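Local structure of halorhodopsin (Halobacterium salinarum, 2JAF) at residues A[34-39]-A[241-246]; A[75-80]-A[236-241]; A[106-111]-A[229-234]. The protein pumps chloride across the membrane of a halophilic archaeon, using light absorbed by a retinal bound covalently within its bundle of helices. The protein carries 2 engineered substitutions. One frame throughout, in Å; residues are numbered along the deposited sequence.

Contact 1: residues A[34-39]-A[241-246]. With RET (retinal), chain G.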
loop_
_atom_site.group_PDB
_atom_site.type_symbol
_atom_site.label_atom_id
_atom_site.label_comp_id
_atom_site.label_asym_id
_atom_site.label_seq_id
_atom_site.Cartn_x
_atom_site.Cartn_y
_atom_site.Cartn_z
ATOM N N TRP A 34 -14.886 12.375 -19.356
ATOM C CA TRP A 34 -15.059 13.785 -19.010
ATOM C C TRP A 34 -16.266 14.011 -18.117
ATOM O O TRP A 34 -16.240 14.871 -17.239
ATOM C CB TRP A 34 -15.203 14.645 -20.269
ATOM C CG TRP A 34 -13.900 14.929 -20.944
ATOM C CD1 TRP A 34 -13.512 14.517 -22.188
ATOM C CD2 TRP A 34 -12.801 15.675 -20.406
ATOM N NE1 TRP A 34 -12.235 14.960 -22.458
ATOM C CE2 TRP A 34 -11.776 15.673 -21.382
ATOM C CE3 TRP A 34 -12.579 16.346 -19.196
ATOM C CZ2 TRP A 34 -10.548 16.316 -21.183
ATOM C CZ3 TRP A 34 -11.356 16.986 -18.998
ATOM C CH2 TRP A 34 -10.356 16.964 -19.990
ATOM N N VAL A 35 -17.320 13.235 -18.339
ATOM C CA VAL A 35 -18.530 13.379 -17.544
ATOM C C VAL A 35 -18.225 13.209 -16.057
ATOM O O VAL A 35 -18.746 13.953 -15.228
ATOM C CB VAL A 35 -19.620 12.357 -17.969
ATOM C CG1 VAL A 35 -19.128 10.935 -17.752
ATOM C CG2 VAL A 35 -20.893 12.594 -17.172
ATOM N N ASN A 36 -17.370 12.249 -15.704
ATOM C CA ASN A 36 -17.077 12.060 -14.291
ATOM C C ASN A 36 -16.025 12.990 -13.716
ATOM O O ASN A 36 -15.930 13.142 -12.502
ATOM C CB ASN A 36 -16.758 10.594 -13.984
ATOM C CG ASN A 36 -18.023 9.772 -13.801
ATOM O OD1 ASN A 36 -19.118 10.332 -13.676
ATOM N ND2 ASN A 36 -17.888 8.454 -13.775
ATOM N N VAL A 37 -15.225 13.616 -14.571
ATOM C CA VAL A 37 -14.263 14.576 -14.055
ATOM C C VAL A 37 -15.135 15.718 -13.531
ATOM O O VAL A 37 -14.894 16.270 -12.458
ATOM C CB VAL A 37 -13.327 15.105 -15.164
ATOM C CG1 VAL A 37 -12.582 16.342 -14.670
ATOM C CG2 VAL A 37 -12.322 14.026 -15.551
ATOM N N ALA A 38 -16.177 16.047 -14.288
ATOM C CA ALA A 38 -17.089 17.116 -13.896
ATOM C C ALA A 38 -17.925 16.731 -12.678
ATOM O O ALA A 38 -18.033 17.500 -11.721
ATOM C CB ALA A 38 -18.002 17.477 -15.055
ATOM N N LEU A 39 -18.519 15.543 -12.707
ATOM C CA LEU A 39 -19.351 15.115 -11.587
ATOM C C LEU A 39 -18.544 14.954 -10.303
ATOM O O LEU A 39 -19.013 15.320 -9.225
ATOM C CB LEU A 39 -20.091 13.815 -11.936
ATOM C CG LEU A 39 -21.146 13.957 -13.041
ATOM C CD1 LEU A 39 -21.872 12.627 -13.258
ATOM C CD2 LEU A 39 -22.144 15.047 -12.647
ATOM N N ALA A 241 -21.975 4.401 -6.852
ATOM C CA ALA A 241 -21.180 3.785 -5.793
ATOM C C ALA A 241 -20.270 4.768 -5.071
ATOM O O ALA A 241 -19.840 4.508 -3.944
ATOM C CB ALA A 241 -20.361 2.623 -6.355
ATOM N N LYS A 242 -19.961 5.888 -5.716
ATOM C CA LYS A 242 -19.104 6.895 -5.089
ATOM C C LYS A 242 -19.786 8.215 -4.740
ATOM O O LYS A 242 -19.913 8.569 -3.567
ATOM C CB LYS A 242 -17.899 7.226 -5.976
ATOM C CG LYS A 242 -16.823 6.167 -6.018
ATOM C CD LYS A 242 -15.678 6.642 -6.905
ATOM C CE LYS A 242 -14.464 5.735 -6.830
ATOM N NZ LYS A 242 -14.730 4.400 -7.345
ATOM N N TYR A 243 -20.214 8.948 -5.763
ATOM C CA TYR A 243 -20.806 10.256 -5.528
ATOM C C TYR A 243 -22.134 10.216 -4.785
ATOM O O TYR A 243 -22.271 10.873 -3.751
ATOM C CB TYR A 243 -20.947 11.030 -6.849
ATOM C CG TYR A 243 -19.739 10.916 -7.767
ATOM C CD1 TYR A 243 -18.447 10.808 -7.250
ATOM C CD2 TYR A 243 -19.902 10.851 -9.152
ATOM C CE1 TYR A 243 -17.341 10.618 -8.092
ATOM C CE2 TYR A 243 -18.809 10.666 -10.001
ATOM C CZ TYR A 243 -17.536 10.543 -9.464
ATOM O OH TYR A 243 -16.472 10.281 -10.295
ATOM N N VAL A 244 -23.105 9.458 -5.294
ATOM C CA VAL A 244 -24.404 9.377 -4.633
ATOM C C VAL A 244 -24.240 8.726 -3.268
ATOM O O VAL A 244 -24.799 9.198 -2.273
ATOM C CB VAL A 244 -25.439 8.584 -5.493
ATOM C CG1 VAL A 244 -26.728 8.358 -4.700
ATOM C CG2 VAL A 244 -25.765 9.370 -6.756
ATOM N N PHE A 245 -23.446 7.659 -3.213
ATOM C CA PHE A 245 -23.193 6.958 -1.962
ATOM C C PHE A 245 -22.637 7.919 -0.916
ATOM O O PHE A 245 -23.110 7.954 0.225
ATOM C CB PHE A 245 -22.201 5.810 -2.196
ATOM C CG PHE A 245 -21.708 5.161 -0.933
ATOM C CD1 PHE A 245 -20.609 5.677 -0.249
ATOM C CD2 PHE A 245 -22.342 4.035 -0.423
ATOM C CE1 PHE A 245 -20.151 5.078 0.926
ATOM C CE2 PHE A 245 -21.891 3.431 0.749
ATOM C CZ PHE A 245 -20.794 3.953 1.423
ATOM N N ALA A 246 -21.629 8.695 -1.309
ATOM C CA ALA A 246 -20.997 9.656 -0.401
ATOM C C ALA A 246 -21.982 10.736 0.031
ATOM O O ALA A 246 -21.960 11.177 1.181
ATOM C CB ALA A 246 -19.782 10.295 -1.071
HETATM C C1 RET G . -13.239 -6.857 -10.787
HETATM C C2 RET G . -12.854 -8.133 -11.675
HETATM C C3 RET G . -12.493 -9.427 -10.904
HETATM C C4 RET G . -13.712 -9.892 -9.983
HETATM C C5 RET G . -14.311 -8.762 -9.054
HETATM C C6 RET G . -14.106 -7.267 -9.421
HETATM C C7 RET G . -14.607 -6.239 -8.447
HETATM C C8 RET G . -14.487 -4.884 -8.397
HETATM C C9 RET G . -15.233 -4.025 -7.517
HETATM C C10 RET G . -14.960 -2.688 -7.815
HETATM C C11 RET G . -15.539 -1.617 -7.168
HETATM C C12 RET G . -15.243 -0.311 -7.588
HETATM C C13 RET G . -15.743 0.878 -6.915
HETATM C C14 RET G . -15.253 2.082 -7.501
HETATM C C15 RET G . -15.382 3.339 -6.960
HETATM C C16 RET G . -11.848 -6.219 -10.422
HETATM C C17 RET G . -14.069 -5.881 -11.771
HETATM C C18 RET G . -15.086 -9.254 -7.841
HETATM C C19 RET G . -16.352 -4.600 -6.480
HETATM C C20 RET G . -16.726 0.815 -5.731
#

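Contact 2: residues A[75-80]-A[236-241]. With PLM (palmitic acid), chain D.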
loop_
_atom_site.group_PDB
_atom_site.type_symbol
_atom_site.label_atom_id
_atom_site.label_comp_id
_atom_site.label_asym_id
_atom_site.label_seq_id
_atom_site.Cartn_x
_atom_site.Cartn_y
_atom_site.Cartn_z
ATOM N N SER A 75 -8.700 11.740 -9.836
ATOM C CA SER A 75 -7.343 11.317 -10.158
ATOM C C SER A 75 -7.385 10.160 -11.147
ATOM O O SER A 75 -6.616 10.118 -12.106
ATOM C CB SER A 75 -6.612 10.866 -8.894
ATOM O OG SER A 75 -5.371 10.259 -9.213
ATOM N N SER A 76 -8.296 9.222 -10.910
ATOM C CA SER A 76 -8.425 8.059 -11.779
ATOM C C SER A 76 -8.789 8.467 -13.203
ATOM O O SER A 76 -8.153 8.036 -14.166
ATOM C CB SER A 76 -9.489 7.103 -11.241
ATOM O OG SER A 76 -9.604 5.964 -12.082
ATOM N N TYR A 77 -9.806 9.308 -13.338
ATOM C CA TYR A 77 -10.234 9.737 -14.651
ATOM C C TYR A 77 -9.181 10.560 -15.401
ATOM O O TYR A 77 -9.103 10.487 -16.627
ATOM C CB TYR A 77 -11.574 10.470 -14.542
ATOM C CG TYR A 77 -12.720 9.491 -14.356
ATOM C CD1 TYR A 77 -13.214 8.755 -15.438
ATOM C CD2 TYR A 77 -13.249 9.237 -13.091
ATOM C CE1 TYR A 77 -14.206 7.784 -15.264
ATOM C CE2 TYR A 77 -14.240 8.265 -12.905
ATOM C CZ TYR A 77 -14.709 7.546 -13.992
ATOM O OH TYR A 77 -15.666 6.570 -13.802
ATOM N N LEU A 78 -8.370 11.319 -14.675
ATOM C CA LEU A 78 -7.304 12.094 -15.313
ATOM C C LEU A 78 -6.267 11.113 -15.864
ATOM O O LEU A 78 -5.706 11.321 -16.938
ATOM C CB LEU A 78 -6.628 13.023 -14.300
ATOM C CG LEU A 78 -7.491 14.115 -13.672
ATOM C CD1 LEU A 78 -6.670 14.872 -12.630
ATOM C CD2 LEU A 78 -8.000 15.059 -14.760
ATOM N N GLY A 79 -6.007 10.051 -15.112
ATOM C CA GLY A 79 -5.049 9.053 -15.558
ATOM C C GLY A 79 -5.530 8.449 -16.863
ATOM O O GLY A 79 -4.753 8.266 -17.806
ATOM N N LEU A 80 -6.827 8.153 -16.924
ATOM C CA LEU A 80 -7.414 7.576 -18.128
ATOM C C LEU A 80 -7.433 8.568 -19.290
ATOM O O LEU A 80 -6.982 8.260 -20.391
ATOM C CB LEU A 80 -8.844 7.102 -17.840
ATOM C CG LEU A 80 -8.992 6.028 -16.758
ATOM C CD1 LEU A 80 -10.472 5.684 -16.570
ATOM C CD2 LEU A 80 -8.199 4.789 -17.148
ATOM N N VAL A 236 -21.062 4.935 -14.938
ATOM C CA VAL A 236 -22.367 5.051 -14.291
ATOM C C VAL A 236 -22.315 4.403 -12.906
ATOM O O VAL A 236 -22.891 4.914 -11.949
ATOM C CB VAL A 236 -23.477 4.373 -15.116
ATOM C CG1 VAL A 236 -24.770 4.313 -14.306
ATOM C CG2 VAL A 236 -23.703 5.148 -16.407
ATOM N N LEU A 237 -21.631 3.269 -12.796
ATOM C CA LEU A 237 -21.525 2.608 -11.498
ATOM C C LEU A 237 -20.806 3.530 -10.517
ATOM O O LEU A 237 -21.209 3.654 -9.356
ATOM C CB LEU A 237 -20.774 1.279 -11.626
ATOM C CG LEU A 237 -21.592 0.148 -12.258
ATOM C CD1 LEU A 237 -20.700 -1.058 -12.483
ATOM C CD2 LEU A 237 -22.769 -0.223 -11.321
ATOM N N ASP A 238 -19.742 4.180 -10.986
ATOM C CA ASP A 238 -18.980 5.104 -10.144
ATOM C C ASP A 238 -19.857 6.248 -9.633
ATOM O O ASP A 238 -19.722 6.675 -8.483
ATOM C CB ASP A 238 -17.805 5.703 -10.923
ATOM C CG ASP A 238 -16.569 4.817 -10.923
ATOM O OD1 ASP A 238 -16.584 3.723 -10.321
ATOM O OD2 ASP A 238 -15.561 5.234 -11.533
ATOM N N VAL A 239 -20.749 6.748 -10.485
ATOM C CA VAL A 239 -21.615 7.851 -10.081
ATOM C C VAL A 239 -22.417 7.476 -8.844
ATOM O O VAL A 239 -22.509 8.253 -7.899
ATOM C CB VAL A 239 -22.590 8.264 -11.215
ATOM C CG1 VAL A 239 -23.633 9.239 -10.672
ATOM C CG2 VAL A 239 -21.820 8.921 -12.359
ATOM N N PHE A 240 -22.973 6.270 -8.839
ATOM C CA PHE A 240 -23.770 5.821 -7.701
ATOM C C PHE A 240 -22.960 5.240 -6.545
ATOM O O PHE A 240 -23.216 5.561 -5.380
ATOM C CB PHE A 240 -24.819 4.806 -8.179
ATOM C CG PHE A 240 -25.887 5.417 -9.044
ATOM C CD1 PHE A 240 -26.925 6.148 -8.472
ATOM C CD2 PHE A 240 -25.805 5.343 -10.432
ATOM C CE1 PHE A 240 -27.860 6.804 -9.271
ATOM C CE2 PHE A 240 -26.735 5.998 -11.241
ATOM C CZ PHE A 240 -27.764 6.731 -10.660
ATOM N N ALA A 241 -21.975 4.401 -6.852
ATOM C CA ALA A 241 -21.180 3.785 -5.793
ATOM C C ALA A 241 -20.270 4.768 -5.071
ATOM O O ALA A 241 -19.840 4.508 -3.944
ATOM C CB ALA A 241 -20.361 2.623 -6.355
HETATM C C1 PLM D . -3.863 7.585 -10.794
HETATM O O1 PLM D . -3.244 8.202 -11.678
HETATM O O2 PLM D . -5.007 7.931 -10.420
HETATM C C2 PLM D . -3.180 6.377 -10.178
HETATM C C3 PLM D . -3.158 6.325 -8.654
HETATM C C4 PLM D . -2.458 5.038 -8.243
HETATM C C5 PLM D . -2.407 4.940 -6.734
HETATM C C6 PLM D . -3.005 3.657 -6.209
HETATM C C7 PLM D . -2.607 3.598 -4.749
HETATM C C8 PLM D . -3.130 2.358 -4.063
HETATM C C9 PLM D . -2.718 2.390 -2.602
HETATM C CA PLM D . -3.194 1.148 -1.873
HETATM C CB PLM D . -3.237 1.156 -0.351
HETATM C CC PLM D . -4.161 2.160 0.318
HETATM C CD PLM D . -4.088 1.952 1.819
HETATM C CE PLM D . -5.011 2.925 2.553
HETATM C CF PLM D . -4.725 2.825 4.045
HETATM C CG PLM D . -5.627 3.768 4.826
#

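Contact 3: residues A[106-111]-A[229-234]. Engineered in segment 229-234: Ala229 (natural residue Val). With PLM (palmitic acid), chain E; PLM (palmitic acid), chain D.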
loop_
_atom_site.group_PDB
_atom_site.type_symbol
_atom_site.label_atom_id
_atom_site.label_comp_id
_atom_site.label_asym_id
_atom_site.label_seq_id
_atom_site.Cartn_x
_atom_site.Cartn_y
_atom_site.Cartn_z
ATOM N N TRP A 106 -6.812 0.007 -17.522
ATOM C CA TRP A 106 -6.267 -0.574 -16.303
ATOM C C TRP A 106 -6.100 0.404 -15.148
ATOM O O TRP A 106 -5.946 -0.009 -13.997
ATOM C CB TRP A 106 -4.941 -1.293 -16.586
ATOM C CG TRP A 106 -3.828 -0.443 -17.110
ATOM C CD1 TRP A 106 -3.456 -0.290 -18.419
ATOM C CD2 TRP A 106 -2.893 0.316 -16.337
ATOM N NE1 TRP A 106 -2.347 0.511 -18.503
ATOM C CE2 TRP A 106 -1.978 0.899 -17.241
ATOM C CE3 TRP A 106 -2.738 0.560 -14.965
ATOM C CZ2 TRP A 106 -0.921 1.711 -16.819
ATOM C CZ3 TRP A 106 -1.688 1.369 -14.546
ATOM C CH2 TRP A 106 -0.793 1.933 -15.473
ATOM N N GLY A 107 -6.135 1.698 -15.451
ATOM C CA GLY A 107 -6.022 2.683 -14.395
ATOM C C GLY A 107 -7.235 2.608 -13.479
ATOM O O GLY A 107 -7.168 2.997 -12.314
ATOM N N ARG A 108 -8.358 2.115 -13.991
ATOM C CA ARG A 108 -9.536 2.004 -13.132
ATOM C C ARG A 108 -9.236 1.002 -12.026
ATOM O O ARG A 108 -9.426 1.281 -10.842
ATOM C CB ARG A 108 -10.756 1.517 -13.919
ATOM C CG ARG A 108 -11.402 2.526 -14.850
ATOM C CD ARG A 108 -12.676 1.927 -15.458
ATOM N NE ARG A 108 -13.330 2.790 -16.435
ATOM C CZ ARG A 108 -14.172 3.779 -16.138
ATOM N NH1 ARG A 108 -14.479 4.054 -14.872
ATOM N NH2 ARG A 108 -14.726 4.479 -17.114
ATOM N N TYR A 109 -8.747 -0.169 -12.425
ATOM C CA TYR A 109 -8.451 -1.239 -11.487
ATOM C C TYR A 109 -7.411 -0.806 -10.465
ATOM O O TYR A 109 -7.532 -1.102 -9.272
ATOM C CB TYR A 109 -7.998 -2.489 -12.267
ATOM C CG TYR A 109 -8.796 -2.705 -13.545
ATOM C CD1 TYR A 109 -10.168 -2.432 -13.591
ATOM C CD2 TYR A 109 -8.180 -3.149 -14.716
ATOM C CE1 TYR A 109 -10.902 -2.590 -14.768
ATOM C CE2 TYR A 109 -8.906 -3.309 -15.898
ATOM C CZ TYR A 109 -10.265 -3.027 -15.918
ATOM O OH TYR A 109 -10.985 -3.172 -17.084
ATOM N N LEU A 110 -6.402 -0.070 -10.921
ATOM C CA LEU A 110 -5.353 0.407 -10.032
ATOM C C LEU A 110 -5.842 1.414 -8.985
ATOM O O LEU A 110 -5.538 1.290 -7.796
ATOM C CB LEU A 110 -4.230 1.060 -10.845
ATOM C CG LEU A 110 -3.090 1.619 -9.989
ATOM C CD1 LEU A 110 -2.335 0.460 -9.338
ATOM C CD2 LEU A 110 -2.150 2.458 -10.847
ATOM N N THR A 111 -6.595 2.421 -9.418
ATOM C CA THR A 111 -7.070 3.424 -8.474
ATOM C C THR A 111 -8.126 2.882 -7.512
ATOM O O THR A 111 -8.283 3.402 -6.407
ATOM C CB THR A 111 -7.620 4.666 -9.200
ATOM O OG1 THR A 111 -8.822 4.330 -9.898
ATOM C CG2 THR A 111 -6.589 5.185 -10.196
ATOM N N ALA A 229 -18.738 1.479 -24.643
ATOM C CA ALA A 229 -19.884 1.029 -23.861
ATOM C C ALA A 229 -19.451 0.499 -22.495
ATOM O O ALA A 229 -20.075 0.804 -21.477
ATOM C CB ALA A 229 -20.649 -0.046 -24.626
ATOM N N THR A 230 -18.391 -0.300 -22.478
ATOM C CA THR A 230 -17.883 -0.855 -21.224
ATOM C C THR A 230 -17.462 0.295 -20.308
ATOM O O THR A 230 -17.716 0.277 -19.103
ATOM C CB THR A 230 -16.663 -1.774 -21.479
ATOM O OG1 THR A 230 -17.046 -2.849 -22.347
ATOM C CG2 THR A 230 -16.148 -2.357 -20.171
ATOM N N SER A 231 -16.819 1.302 -20.887
ATOM C CA SER A 231 -16.381 2.453 -20.105
ATOM C C SER A 231 -17.570 3.175 -19.470
ATOM O O SER A 231 -17.536 3.517 -18.286
ATOM C CB SER A 231 -15.583 3.417 -20.988
ATOM O OG SER A 231 -14.995 4.443 -20.204
ATOM N N TRP A 232 -18.631 3.401 -20.242
ATOM C CA TRP A 232 -19.804 4.080 -19.700
ATOM C C TRP A 232 -20.450 3.296 -18.557
ATOM O O TRP A 232 -20.951 3.889 -17.600
ATOM C CB TRP A 232 -20.855 4.343 -20.795
ATOM C CG TRP A 232 -20.788 5.751 -21.367
ATOM C CD1 TRP A 232 -20.309 6.116 -22.595
ATOM C CD2 TRP A 232 -21.156 6.972 -20.702
ATOM N NE1 TRP A 232 -20.353 7.485 -22.733
ATOM C CE2 TRP A 232 -20.867 8.033 -21.588
ATOM C CE3 TRP A 232 -21.700 7.271 -19.442
ATOM C CZ2 TRP A 232 -21.100 9.379 -21.255
ATOM C CZ3 TRP A 232 -21.932 8.612 -19.108
ATOM C CH2 TRP A 232 -21.630 9.647 -20.016
ATOM N N ALA A 233 -20.434 1.968 -18.646
ATOM C CA ALA A 233 -21.036 1.152 -17.597
ATOM C C ALA A 233 -20.314 1.406 -16.273
ATOM O O ALA A 233 -20.951 1.644 -15.244
ATOM C CB ALA A 233 -20.971 -0.337 -17.974
ATOM N N TYR A 234 -18.984 1.356 -16.305
ATOM C CA TYR A 234 -18.182 1.600 -15.106
ATOM C C TYR A 234 -18.411 3.029 -14.591
ATOM O O TYR A 234 -18.520 3.259 -13.383
ATOM C CB TYR A 234 -16.687 1.426 -15.410
ATOM C CG TYR A 234 -16.202 -0.001 -15.612
ATOM C CD1 TYR A 234 -16.427 -0.982 -14.649
ATOM C CD2 TYR A 234 -15.434 -0.343 -16.730
ATOM C CE1 TYR A 234 -15.894 -2.267 -14.786
ATOM C CE2 TYR A 234 -14.895 -1.624 -16.874
ATOM C CZ TYR A 234 -15.125 -2.577 -15.903
ATOM O OH TYR A 234 -14.569 -3.834 -16.023
HETATM C C1 PLM E . 0.791 -1.871 -19.365
HETATM O O1 PLM E . 0.821 -0.828 -20.047
HETATM O O2 PLM E . 1.189 -2.972 -19.806
HETATM C C2 PLM E . 0.243 -1.770 -17.951
HETATM C C3 PLM E . 1.211 -1.919 -16.780
HETATM C C4 PLM E . 0.408 -1.734 -15.495
HETATM C C5 PLM E . 1.194 -1.841 -14.201
HETATM C C6 PLM E . 1.871 -0.544 -13.808
HETATM C C7 PLM E . 1.367 0.016 -12.490
HETATM C C8 PLM E . 2.077 1.304 -12.130
HETATM C C9 PLM E . 1.570 1.830 -10.796
HETATM C CA PLM E . 2.254 3.122 -10.388
HETATM C CB PLM E . 2.016 3.656 -8.983
HETATM C CC PLM E . 2.456 2.757 -7.840
HETATM C CD PLM E . 2.208 3.441 -6.510
HETATM C CE PLM E . 2.647 2.542 -5.354
HETATM C CF PLM E . 1.608 2.659 -4.246
HETATM C CG PLM E . 1.963 1.780 -3.058
HETATM C C1 PLM D . -3.863 7.585 -10.794
HETATM O O1 PLM D . -3.244 8.202 -11.678
HETATM O O2 PLM D . -5.007 7.931 -10.420
HETATM C C2 PLM D . -3.180 6.377 -10.178
HETATM C C3 PLM D . -3.158 6.325 -8.654
HETATM C C4 PLM D . -2.458 5.038 -8.243
HETATM C C5 PLM D . -2.407 4.940 -6.734
HETATM C C6 PLM D . -3.005 3.657 -6.209
HETATM C C7 PLM D . -2.607 3.598 -4.749
HETATM C C8 PLM D . -3.130 2.358 -4.063
HETATM C C9 PLM D . -2.718 2.390 -2.602
HETATM C CA PLM D . -3.194 1.148 -1.873
HETATM C CB PLM D . -3.237 1.156 -0.351
HETATM C CC PLM D . -4.161 2.160 0.318
HETATM C CD PLM D . -4.088 1.952 1.819
HETATM C CE PLM D . -5.011 2.925 2.553
HETATM C CF PLM D . -4.725 2.825 4.045
HETATM C CG PLM D . -5.627 3.768 4.826
#

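Contact 1: residues A[34-39]-A[241-246]
The ring of Tyr243 reaches from helix 227-255 to helix 27-50 and touches Asn36 and Leu39 there. The apolar part of the contact is small: CB of Leu39 packs against CE2 of the tyrosine at 3.9 Å, and the Leu39 carbonyl carbon lies over one face of the ring. The polar part is made without a hydrogen bond between the two segments. The Asn36 amide meets the ring at its edge, with OD1 3.7 Å from CE2 of Tyr243 and the amide turned almost perpendicular to the ring plane (89°). With CG of Tyr243 anti to its carbonyl carbon (chi1 -42°), the ring extends across to helix 27-50, and its hydroxyl hydrogen-bonds Ser73 OG. Asn36 ND2 hydrogen-bonds Tyr77 OH and the carbonyl of Ser235. A phenylalanine here would probably leave the Ser73 hydroxyl without its partner and break this tie to helix 58-82. Lys242, in a pi-type turn at 241-244, carries the Schiff-base linkage characteristic of retinal proteins, NZ to C15 of retinal at 1.3 Å. Tyr243 thus lies where three helices meet: its own, helix 27-50, which also supplies Ala40, and helix 58-82 through Ser73.

Contact 2: residues A[75-80]-A[236-241]
Tyr77 and Asp238 approach from opposite directions and join through a single short hydrogen bond, Tyr77 OH to Asp238 OD2 at 2.6 Å. The phenol is the donor. It meets OD2 on the anti side of the carboxylate, about 30° out of its plane, while OD2 itself sits at the edge of the tyrosine ring, near the ring plane. Ring and carboxylate are turned 88° from each other and meet chiefly through the hydroxyl and this one oxygen. The helices stay well apart here: the nearest CA atoms, those of Tyr77 and Asp238, are separated by 10.9 Å, and the long phenol covers most of that span. CG of Tyr77 stands anti to its carbonyl carbon (chi1 -77°), which lays the ring across the gap to Asp238.

A second shell fixes both ends. Besides Asn36, the Tyr77 hydroxyl accepts from Arg108 NH1, which makes only a long, weak ion pair with OD2 of Asp238. The other carboxylate oxygen, Asp238 OD1, is bonded by Tyr210 OH of helix 193-216.

Asp238 belongs to the retinal pocket and touches the chromophore. It probably corresponds to the aspartate of helix G that takes part in the Schiff-base counterion complex of related microbial rhodopsins. Each of its carboxylate oxygens is held by a tyrosine hydroxyl, an arrangement that fixes the rotation of the buried acid beside retinal.

Contact 3: residues A[106-111]-A[229-234]
Arg108 reaches across from helix 106-127 to Ser231 and Tyr234 on helix 227-255. Its chain is extended from CG to NE, and this length lets the guanidinium span helix segments whose axes pass 12.4 Å apart. Only at the last torsion does it turn out of line (chi4 -83°), which sets the plane of the guanidinium. At its end, NH2 donates to Ser231 OG at 3.1 Å. The serine oxygen lies within 6° of the guanidinium plane, although the N-H...O angle is somewhat bent; Ser231 holds OG opposite its backbone N, beside the carbonyl carbon.

The flat of the same guanidinium rests on Tyr234: CB of the tyrosine stands over its centre, 3.5 Å from CZ of Arg108. Farther back, CD of Arg108 packs against CD2 of Tyr234 at 3.8 Å. Guanidinium and phenol ring are inclined by 33°.

Tyr109 adds a looser contact, its side chain crossing that of Tyr234 at about a right angle. CE1 of Tyr109 comes within 4.4 Å of CZ of Tyr234, and the two hydroxyl oxygens, OH of Tyr109 and OH of Tyr234, are 3.8 Å apart; Tyr109 OH is hydrogen-bonded to Glu219.

Besides Tyr77 at NH1, Arg108 is hydrogen-bonded through NE to Gln105 and through NH2 also to Ser235. Ser231 OG is bonded by Gln105 NE2 as well and pairs with Ser32 of helix 27-50. On a different side of helix 106-127, the indole of Trp106 carries C2 of a palmitic acid over one face.

A buried arginine on the third transmembrane helix, joined to the seventh close to the retinal site, recurs in microbial rhodopsins; Arg108 is probably the counterpart of the helix C arginine of bacteriorhodopsin.

All three contacts are buried and all use helix 227-255, which meets helix 27-50 in contact 1, helix 58-82 in contact 2 and helix 106-127 in contact 3. Contact 1 is mainly packing round an aromatic ring, contact 2 rests on one short hydrogen bond to an acid, and contact 3 combines the largest buried area with a cationic side chain. Their polar groups form a continuous chain: Asn36 of contact 1 and Arg108 of contact 3 both bond the hydroxyl of Tyr77 in contact 2, while Ser76 and Thr111 probably join contacts 2 and 3 separately. Retinal is bound at contact 1 and touched from contact 2; palmitic acid lies beside contacts 2 and 3.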